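DyP (Bjerkandera adusta, PDB 3VXJ) is a heme b enzyme of the DyP-type family that probably uses peroxide to oxidise dyes and phenols, captured here with 2,6-dimethoxyphenol. Local coordinates at residues 266-270 against 271-275; 302-305 against 306-309; 316-319 against 320-324. All coordinates share one frame; numbering follows the deposited sequence.

Contact 1. Residues 266-270 against 271-275; sequences SGAPI and DLAPT
With CG of Leu272 anti to the carbonyl carbon (chi1 -60°) and the rest of the chain extended, the leucine reaches back along the peptide and sets CD1 3.8 Å from CG of Pro269; the two side chains cross at a slant. Ile270 instead has CG1 wedged between its own backbone N and carbonyl carbon, and the side chain packs on Ala258 and Arg259 of helix 249-261. The turn from Pro269 to Ala273 is fastened by the carbonyl oxygen of Pro269. Ala273 N donates to Pro269 O over 2.9 Å, in the carbonyl plane, while the bond from Leu272 N to the same oxygen is weak, at 3.0 Å. This i to i+4 closure is an alpha-turn, a single coil of helical backbone within the loop joining helix 249-261 to helix 279-282. Pro274 has no N-H with which to carry the pattern on; its CB rests 3.3 Å from Ile270 O. A CA-H...O contact from Ile270 CA to Ala273 O, 3.5 Å long, also spans the coil. An ST turn precedes it, in which Ser266 OG accepts from Ala268 N at 3.1 Å. From within the turn, Asp271 OD2 accepts from Tyr293 N, and Leu281 of helix 279-282 packs on both Pro269 and Leu272. Gly267 O accepts from NH1 of Arg263, a heme-binding residue four positions earlier in the same loop.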
loop_
_atom_site.group_PDB
_atom_site.type_symbol
_atom_site.label_atom_id
_atom_site.label_comp_id
_atom_site.label_asym_id
_atom_site.label_seq_id
_atom_site.Cartn_x
_atom_site.Cartn_y
_atom_site.Cartn_z
ATOM N N SER A 266 -11.487 -9.468 -10.643
ATOM C CA SER A 266 -10.607 -9.692 -11.786
ATOM C C SER A 266 -9.688 -8.503 -12.049
ATOM O O SER A 266 -8.733 -8.627 -12.809
ATOM C CB SER A 266 -11.444 -9.897 -13.039
ATOM O OG SER A 266 -12.046 -8.656 -13.385
ATOM N N GLY A 267 -10.002 -7.353 -11.455
ATOM C CA GLY A 267 -9.311 -6.116 -11.775
ATOM C C GLY A 267 -10.072 -5.214 -12.730
ATOM O O GLY A 267 -9.679 -4.067 -12.935
ATOM N N ALA A 268 -11.160 -5.701 -13.325
ATOM C CA ALA A 268 -11.901 -4.860 -14.261
ATOM C C ALA A 268 -12.487 -3.666 -13.495
ATOM O O ALA A 268 -13.197 -3.856 -12.511
ATOM C CB ALA A 268 -12.996 -5.653 -14.951
ATOM N N PRO A 269 -12.177 -2.426 -13.916
ATOM C CA PRO A 269 -12.729 -1.286 -13.189
ATOM C C PRO A 269 -14.219 -1.124 -13.489
ATOM O O PRO A 269 -14.638 -1.225 -14.646
ATOM C CB PRO A 269 -11.928 -0.106 -13.735
ATOM C CG PRO A 269 -11.522 -0.526 -15.111
ATOM C CD PRO A 269 -11.338 -2.009 -15.059
ATOM N N ILE A 270 -15.020 -0.880 -12.455
ATOM C CA ILE A 270 -16.460 -0.775 -12.653
ATOM C C ILE A 270 -16.871 0.439 -13.501
ATOM O O ILE A 270 -17.903 0.409 -14.164
ATOM C CB ILE A 270 -17.269 -0.864 -11.320
ATOM C CG1 ILE A 270 -17.099 0.391 -10.450
ATOM C CG2 ILE A 270 -16.932 -2.179 -10.560
ATOM C CD1 ILE A 270 -17.859 0.306 -9.118
ATOM N N ASP A 271 -16.025 1.469 -13.552
ATOM C CA ASP A 271 -16.320 2.613 -14.414
ATOM C C ASP A 271 -16.389 2.172 -15.888
ATOM O O ASP A 271 -17.171 2.717 -16.660
ATOM C CB ASP A 271 -15.281 3.721 -14.223
ATOM C CG ASP A 271 -15.716 5.039 -14.812
ATOM O OD1 ASP A 271 -16.945 5.289 -14.881
ATOM O OD2 ASP A 271 -14.823 5.824 -15.191
ATOM N N LEU A 272 -15.592 1.170 -16.263
ATOM C CA LEU A 272 -15.643 0.595 -17.622
ATOM C C LEU A 272 -16.582 -0.606 -17.763
ATOM O O LEU A 272 -17.122 -0.846 -18.847
ATOM C CB LEU A 272 -14.245 0.192 -18.096
ATOM C CG LEU A 272 -13.205 1.310 -18.176
ATOM C CD1 LEU A 272 -11.866 0.746 -18.656
ATOM C CD2 LEU A 272 -13.681 2.434 -19.091
ATOM N N ALA A 273 -16.751 -1.352 -16.675
ATOM C CA ALA A 273 -17.562 -2.569 -16.643
ATOM C C ALA A 273 -18.570 -2.427 -15.500
ATOM O O ALA A 273 -18.431 -3.059 -14.448
ATOM C CB ALA A 273 -16.664 -3.773 -16.429
ATOM N N PRO A 274 -19.602 -1.588 -15.695
ATOM C CA PRO A 274 -20.436 -1.197 -14.561
ATOM C C PRO A 274 -21.494 -2.200 -14.103
ATOM O O PRO A 274 -22.029 -2.019 -13.009
ATOM C CB PRO A 274 -21.086 0.106 -15.038
ATOM C CG PRO A 274 -21.123 -0.007 -16.510
ATOM C CD PRO A 274 -19.886 -0.777 -16.898
ATOM N N THR A 275 -21.798 -3.222 -14.902
ATOM C CA THR A 275 -22.875 -4.163 -14.550
ATOM C C THR A 275 -22.479 -5.629 -14.421
ATOM O O THR A 275 -23.208 -6.402 -13.805
ATOM C CB THR A 275 -24.071 -4.064 -15.514
ATOM O OG1 THR A 275 -23.623 -4.321 -16.849
ATOM C CG2 THR A 275 -24.718 -2.680 -15.424
#

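Contact 2. Residues 302-305 against 306-309; sequences RCPF and GAHV. With HEM (protoporphyrin IX containing Fe), chain B.
Iron of the heme is gripped by six atoms: the four pyrrole nitrogens, His308 NE2 at 2.2 Å on one face of the porphyrin and a water oxygen at 2.0 Å on the opposite face. CG of His308 stands anti to the backbone N (chi1 -178°), which carries the imidazole straight out from the start of helix 308-312 to the metal, with C1A of the heme at the ring's edge and in its plane. The next residue, Val309, lays CG1 3.6 Å from CAA, where a propionate arm leaves the macrocycle. Behind the ligand, a type I beta turn from Pro304 to Ala307 leads the chain into this helix, with Ala307 at the N-cap. The turn is open: Pro304 O lies 3.6 Å from Ala307 N without a hydrogen bond, and that buried N-H has no partner in the model. Across the turn the side chains meet through apolar contact, Ala307 CB sitting 4.0 Å from Cys303 SG and 4.3 Å from Pro304 CD. On the far side of the imidazole, ND1 is hydrogen-bonded to Glu391 OE1, which probably helps to fix the ring's rotation. A carboxylate in that place would probably push electron density through the ring toward NE2 and make it a stronger donor to iron, the proximal effect familiar from heme peroxidases, while water occupies the coordination position where peroxide would be expected to bind.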
loop_
_atom_site.group_PDB
_atom_site.type_symbol
_atom_site.label_atom_id
_atom_site.label_comp_id
_atom_site.label_asym_id
_atom_site.label_seq_id
_atom_site.Cartn_x
_atom_site.Cartn_y
_atom_site.Cartn_z
ATOM N N ARG A 302 -22.458 4.246 -12.544
ATOM C CA ARG A 302 -21.265 3.546 -13.011
ATOM C C ARG A 302 -20.281 3.227 -11.885
ATOM O O ARG A 302 -19.616 2.203 -11.931
ATOM C CB ARG A 302 -20.588 4.320 -14.141
ATOM C CG ARG A 302 -21.466 4.451 -15.376
ATOM C CD ARG A 302 -20.729 5.052 -16.568
ATOM N NE ARG A 302 -19.830 4.084 -17.186
ATOM C CZ ARG A 302 -20.178 3.212 -18.128
ATOM N NH1 ARG A 302 -21.417 3.157 -18.576
ATOM N NH2 ARG A 302 -19.276 2.367 -18.616
ATOM N N CYS A 303 -20.175 4.108 -10.894
ATOM C CA CYS A 303 -19.266 3.902 -9.753
ATOM C C CYS A 303 -19.730 4.745 -8.576
ATOM O O CYS A 303 -19.982 5.940 -8.753
ATOM C CB CYS A 303 -17.830 4.308 -10.129
ATOM S SG CYS A 303 -16.582 3.887 -8.892
ATOM N N PRO A 304 -19.819 4.151 -7.361
ATOM C CA PRO A 304 -20.104 5.012 -6.200
ATOM C C PRO A 304 -19.041 6.087 -5.997
ATOM O O PRO A 304 -17.874 5.889 -6.361
ATOM C CB PRO A 304 -20.098 4.036 -5.013
ATOM C CG PRO A 304 -20.319 2.664 -5.639
ATOM C CD PRO A 304 -19.603 2.744 -6.958
ATOM N N PHE A 305 -19.439 7.206 -5.407
ATOM C CA PHE A 305 -18.481 8.267 -5.099
ATOM C C PHE A 305 -17.447 7.816 -4.070
ATOM O O PHE A 305 -16.312 8.297 -4.088
ATOM C CB PHE A 305 -19.180 9.528 -4.586
ATOM C CG PHE A 305 -20.164 10.131 -5.556
ATOM C CD1 PHE A 305 -19.834 10.322 -6.898
ATOM C CD2 PHE A 305 -21.418 10.558 -5.108
ATOM C CE1 PHE A 305 -20.750 10.894 -7.787
ATOM C CE2 PHE A 305 -22.334 11.118 -5.992
ATOM C CZ PHE A 305 -21.993 11.293 -7.327
ATOM N N GLY A 306 -17.839 6.888 -3.195
ATOM C CA GLY A 306 -17.025 6.459 -2.055
ATOM C C GLY A 306 -16.324 5.107 -2.177
ATOM O O GLY A 306 -15.787 4.614 -1.184
ATOM N N ALA A 307 -16.298 4.519 -3.378
ATOM C CA ALA A 307 -15.554 3.282 -3.634
ATOM C C ALA A 307 -14.058 3.462 -3.322
ATOM O O ALA A 307 -13.498 4.545 -3.528
ATOM C CB ALA A 307 -15.752 2.847 -5.073
ATOM N N HIS A 308 -13.419 2.386 -2.857
ATOM C CA HIS A 308 -12.023 2.434 -2.439
ATOM C C HIS A 308 -11.113 3.157 -3.420
ATOM O O HIS A 308 -10.423 4.099 -3.030
ATOM C CB HIS A 308 -11.503 1.016 -2.168
ATOM C CG HIS A 308 -10.082 0.968 -1.690
ATOM N ND1 HIS A 308 -9.703 1.411 -0.440
ATOM C CD2 HIS A 308 -8.951 0.523 -2.291
ATOM C CE1 HIS A 308 -8.400 1.254 -0.295
ATOM N NE2 HIS A 308 -7.918 0.701 -1.399
ATOM N N VAL A 309 -11.079 2.714 -4.677
ATOM C CA VAL A 309 -10.101 3.283 -5.611
ATOM C C VAL A 309 -10.420 4.728 -5.970
ATOM O O VAL A 309 -9.507 5.516 -6.245
ATOM C CB VAL A 309 -9.892 2.414 -6.880
ATOM C CG1 VAL A 309 -9.358 1.032 -6.499
ATOM C CG2 VAL A 309 -11.154 2.299 -7.707
HETATM C CHA HEM B . -6.022 0.298 -5.003
HETATM C CHB HEM B . -7.013 -3.196 -1.814
HETATM C CHC HEM B . -5.584 -0.345 1.822
HETATM C CHD HEM B . -4.550 3.154 -1.349
HETATM C C1A HEM B . -6.446 -0.880 -4.455
HETATM C C2A HEM B . -7.027 -1.984 -5.186
HETATM C C3A HEM B . -7.310 -2.949 -4.293
HETATM C C4A HEM B . -6.889 -2.491 -2.989
HETATM C CMA HEM B . -7.939 -4.328 -4.571
HETATM C CAA HEM B . -7.320 -1.978 -6.703
HETATM C CBA HEM B . -6.170 -2.455 -7.593
HETATM C CGA HEM B . -5.028 -1.472 -7.703
HETATM O O1A HEM B . -5.170 -0.406 -8.341
HETATM O O2A HEM B . -3.932 -1.783 -7.160
HETATM C C1B HEM B . -6.700 -2.740 -0.549
HETATM C C2B HEM B . -6.844 -3.490 0.680
HETATM C C3B HEM B . -6.442 -2.699 1.693
HETATM C C4B HEM B . -6.024 -1.438 1.117
HETATM C CMB HEM B . -7.392 -4.933 0.753
HETATM C CAB HEM B . -6.377 -3.022 3.200
HETATM C CBB HEM B . -6.282 -4.274 3.655
HETATM C C1C HEM B . -5.226 0.863 1.281
HETATM C C2C HEM B . -4.819 2.039 2.027
HETATM C C3C HEM B . -4.547 3.016 1.148
HETATM C C4C HEM B . -4.768 2.476 -0.176
HETATM C CMC HEM B . -4.719 2.096 3.563
HETATM C CAC HEM B . -4.062 4.465 1.416
HETATM C CBC HEM B . -4.504 5.174 2.464
HETATM C C1D HEM B . -4.789 2.676 -2.612
HETATM C C2D HEM B . -4.443 3.391 -3.815
HETATM C C3D HEM B . -4.907 2.518 -4.938
HETATM C C4D HEM B . -5.483 1.352 -4.317
HETATM C CMD HEM B . -3.766 4.762 -3.978
HETATM C CAD HEM B . -4.781 2.872 -6.428
HETATM C CBD HEM B . -5.942 3.798 -6.777
HETATM C CGD HEM B . -5.885 4.244 -8.213
HETATM O O1D HEM B . -6.923 4.099 -8.913
HETATM O O2D HEM B . -4.826 4.740 -8.660
HETATM N NA HEM B . -6.402 -1.216 -3.125
HETATM N NB HEM B . -6.226 -1.469 -0.248
HETATM N NC HEM B . -5.218 1.183 -0.057
HETATM N ND HEM B . -5.376 1.455 -2.939
HETATM FE FE HEM B . -5.871 0.010 -1.578
HETATM O O HOH W 1 -4.044 -0.738 -1.846
#

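Contact 3. Residues 316-319 against 320-324; sequences QDLG and GPVDT. With 3DM (2,6-dimethoxyphenol), chain D.
Apolar packing joins Leu318 to Val322, whose side chains meet at about a right angle, Leu318 CD1 being 3.9 Å from Val322 CG2. CG of Leu318 is anti to its carbonyl carbon (chi1 -63°), and the extended chain carries the same CD1 to 3.8 Å from C7, a methoxy carbon of the bound 2,6-dimethoxyphenol. From the same segments, backbone atoms also approach the ligand: Pro321 CA and Gly320 O are each 3.7 Å from its ring carbon C3, and Val322 N is 3.8 Å from C7.

At the bend the contacts involve backbone and amide atoms. Gly319 N donates to Gln316 O over 2.9 Å, closing the 3-10 turn at 316-318. Gln316 folds over the glycines through a bend at chi2 (66°), bringing OE1 to 3.5 Å from Gly320 CA. Gly320 N stands above the plane of this amide, and although buried it has no partner in the model. Without the amide, as with an alanine in place of Gln316, the Gly319-Gly320 peptide would probably lose its cover on that side and be freer to shift. Both glycines suit their places: a side chain on Gly319 would jam against the preceding carbonyl, and one on Gly320 would clash with Gly319 O.

Charge anchors the turn through Asp317, which forms salt bridges with Arg310 and Lys384. Toward the phenol these segments offer van der Waals surface, so this part of the pocket probably contributes mainly shape, with a hydrogen bond supplied by Asn313 ND2.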
loop_
_atom_site.group_PDB
_atom_site.type_symbol
_atom_site.label_atom_id
_atom_site.label_comp_id
_atom_site.label_asym_id
_atom_site.label_seq_id
_atom_site.Cartn_x
_atom_site.Cartn_y
_atom_site.Cartn_z
ATOM N N GLN A 316 -10.700 12.452 -12.150
ATOM C CA GLN A 316 -11.385 13.681 -12.572
ATOM C C GLN A 316 -12.309 14.288 -11.513
ATOM O O GLN A 316 -12.763 15.419 -11.675
ATOM C CB GLN A 316 -12.133 13.469 -13.901
ATOM C CG GLN A 316 -12.664 14.745 -14.580
ATOM C CD GLN A 316 -11.566 15.685 -15.060
ATOM O OE1 GLN A 316 -10.430 15.269 -15.299
ATOM N NE2 GLN A 316 -11.911 16.957 -15.214
ATOM N N ASP A 317 -12.572 13.578 -10.415
ATOM C CA ASP A 317 -13.283 14.226 -9.298
ATOM C C ASP A 317 -12.515 15.457 -8.786
ATOM O O ASP A 317 -13.111 16.358 -8.189
ATOM C CB ASP A 317 -13.522 13.267 -8.125
ATOM C CG ASP A 317 -14.584 12.215 -8.407
ATOM O OD1 ASP A 317 -15.483 12.416 -9.252
ATOM O OD2 ASP A 317 -14.512 11.171 -7.721
ATOM N N LEU A 318 -11.203 15.499 -9.026
ATOM C CA LEU A 318 -10.393 16.661 -8.628
ATOM C C LEU A 318 -10.457 17.815 -9.631
ATOM O O LEU A 318 -9.989 18.918 -9.327
ATOM C CB LEU A 318 -8.936 16.257 -8.373
ATOM C CG LEU A 318 -8.686 15.277 -7.230
ATOM C CD1 LEU A 318 -7.196 15.031 -7.088
ATOM C CD2 LEU A 318 -9.272 15.786 -5.918
ATOM N N GLY A 319 -11.028 17.562 -10.808
ATOM C CA GLY A 319 -11.179 18.590 -11.839
ATOM C C GLY A 319 -10.170 18.507 -12.969
ATOM O O GLY A 319 -10.268 19.247 -13.953
ATOM N N GLY A 320 -9.197 17.616 -12.829
ATOM C CA GLY A 320 -8.153 17.419 -13.828
ATOM C C GLY A 320 -6.980 16.694 -13.195
ATOM O O GLY A 320 -7.050 16.319 -12.015
ATOM N N PRO A 321 -5.898 16.468 -13.967
ATOM C CA PRO A 321 -4.696 15.829 -13.434
ATOM C C PRO A 321 -4.086 16.652 -12.301
ATOM O O PRO A 321 -4.026 17.883 -12.378
ATOM C CB PRO A 321 -3.749 15.780 -14.639
ATOM C CG PRO A 321 -4.643 15.875 -15.831
ATOM C CD PRO A 321 -5.769 16.762 -15.408
ATOM N N VAL A 322 -3.700 15.967 -11.233
ATOM C CA VAL A 322 -3.061 16.586 -10.081
ATOM C C VAL A 322 -1.904 15.663 -9.715
ATOM O O VAL A 322 -2.123 14.469 -9.495
ATOM C CB VAL A 322 -4.059 16.723 -8.882
ATOM C CG1 VAL A 322 -3.357 17.259 -7.617
ATOM C CG2 VAL A 322 -5.264 17.601 -9.245
ATOM N N ASP A 323 -0.685 16.195 -9.666
ATOM C CA ASP A 323 0.505 15.388 -9.369
ATOM C C ASP A 323 0.556 14.958 -7.907
ATOM O O ASP A 323 1.066 13.893 -7.593
ATOM C CB ASP A 323 1.799 16.182 -9.623
ATOM C CG ASP A 323 1.999 16.574 -11.069
ATOM O OD1 ASP A 323 1.451 15.905 -11.970
ATOM O OD2 ASP A 323 2.757 17.548 -11.295
ATOM N N THR A 324 0.019 15.809 -7.036
ATOM C CA THR A 324 0.464 15.917 -5.647
ATOM C C THR A 324 0.199 14.700 -4.777
ATOM O O THR A 324 0.994 14.400 -3.882
ATOM C CB THR A 324 -0.181 17.156 -4.990
ATOM O OG1 THR A 324 -0.057 18.268 -5.886
ATOM C CG2 THR A 324 0.491 17.517 -3.670
HETATM O O1 3DM D . -4.838 9.467 -11.925
HETATM C C1 3DM D . -5.555 10.489 -12.510
HETATM C C2 3DM D . -5.707 11.727 -11.875
HETATM O O2 3DM D . -5.132 11.913 -10.643
HETATM C C7 3DM D . -5.599 13.014 -9.847
HETATM C C3 3DM D . -6.439 12.735 -12.519
HETATM C C4 3DM D . -7.031 12.499 -13.764
HETATM C C5 3DM D . -6.873 11.269 -14.395
HETATM C C6 3DM D . -6.139 10.266 -13.762
HETATM O O3 3DM D . -5.954 9.035 -14.328
HETATM C C8 3DM D . -6.803 8.686 -15.454
#

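The three contacts follow one another along the chain within the C-terminal part of the DyP-type peroxidase fold, all in or beside loops rather than in the two antiparallel beta-sheets. Contact 1 lies between helices 249-261 and 279-282, contact 2 runs into helix 308-312, and contact 3 lies between that helix and strand 328-334. Contacts 1 and 2 have centres 11 Å apart and touch: Asp271 O probably accepts from Arg302 NH2, and Ile270 CD1 packs on Pro304 CD. Contact 3 is separate, its centre 16 Å from that of contact 2 and 21 Å from that of contact 1. Helix 308-312 starts at the iron ligand, and the chain after it forms part of one of the 2,6-dimethoxyphenol sites.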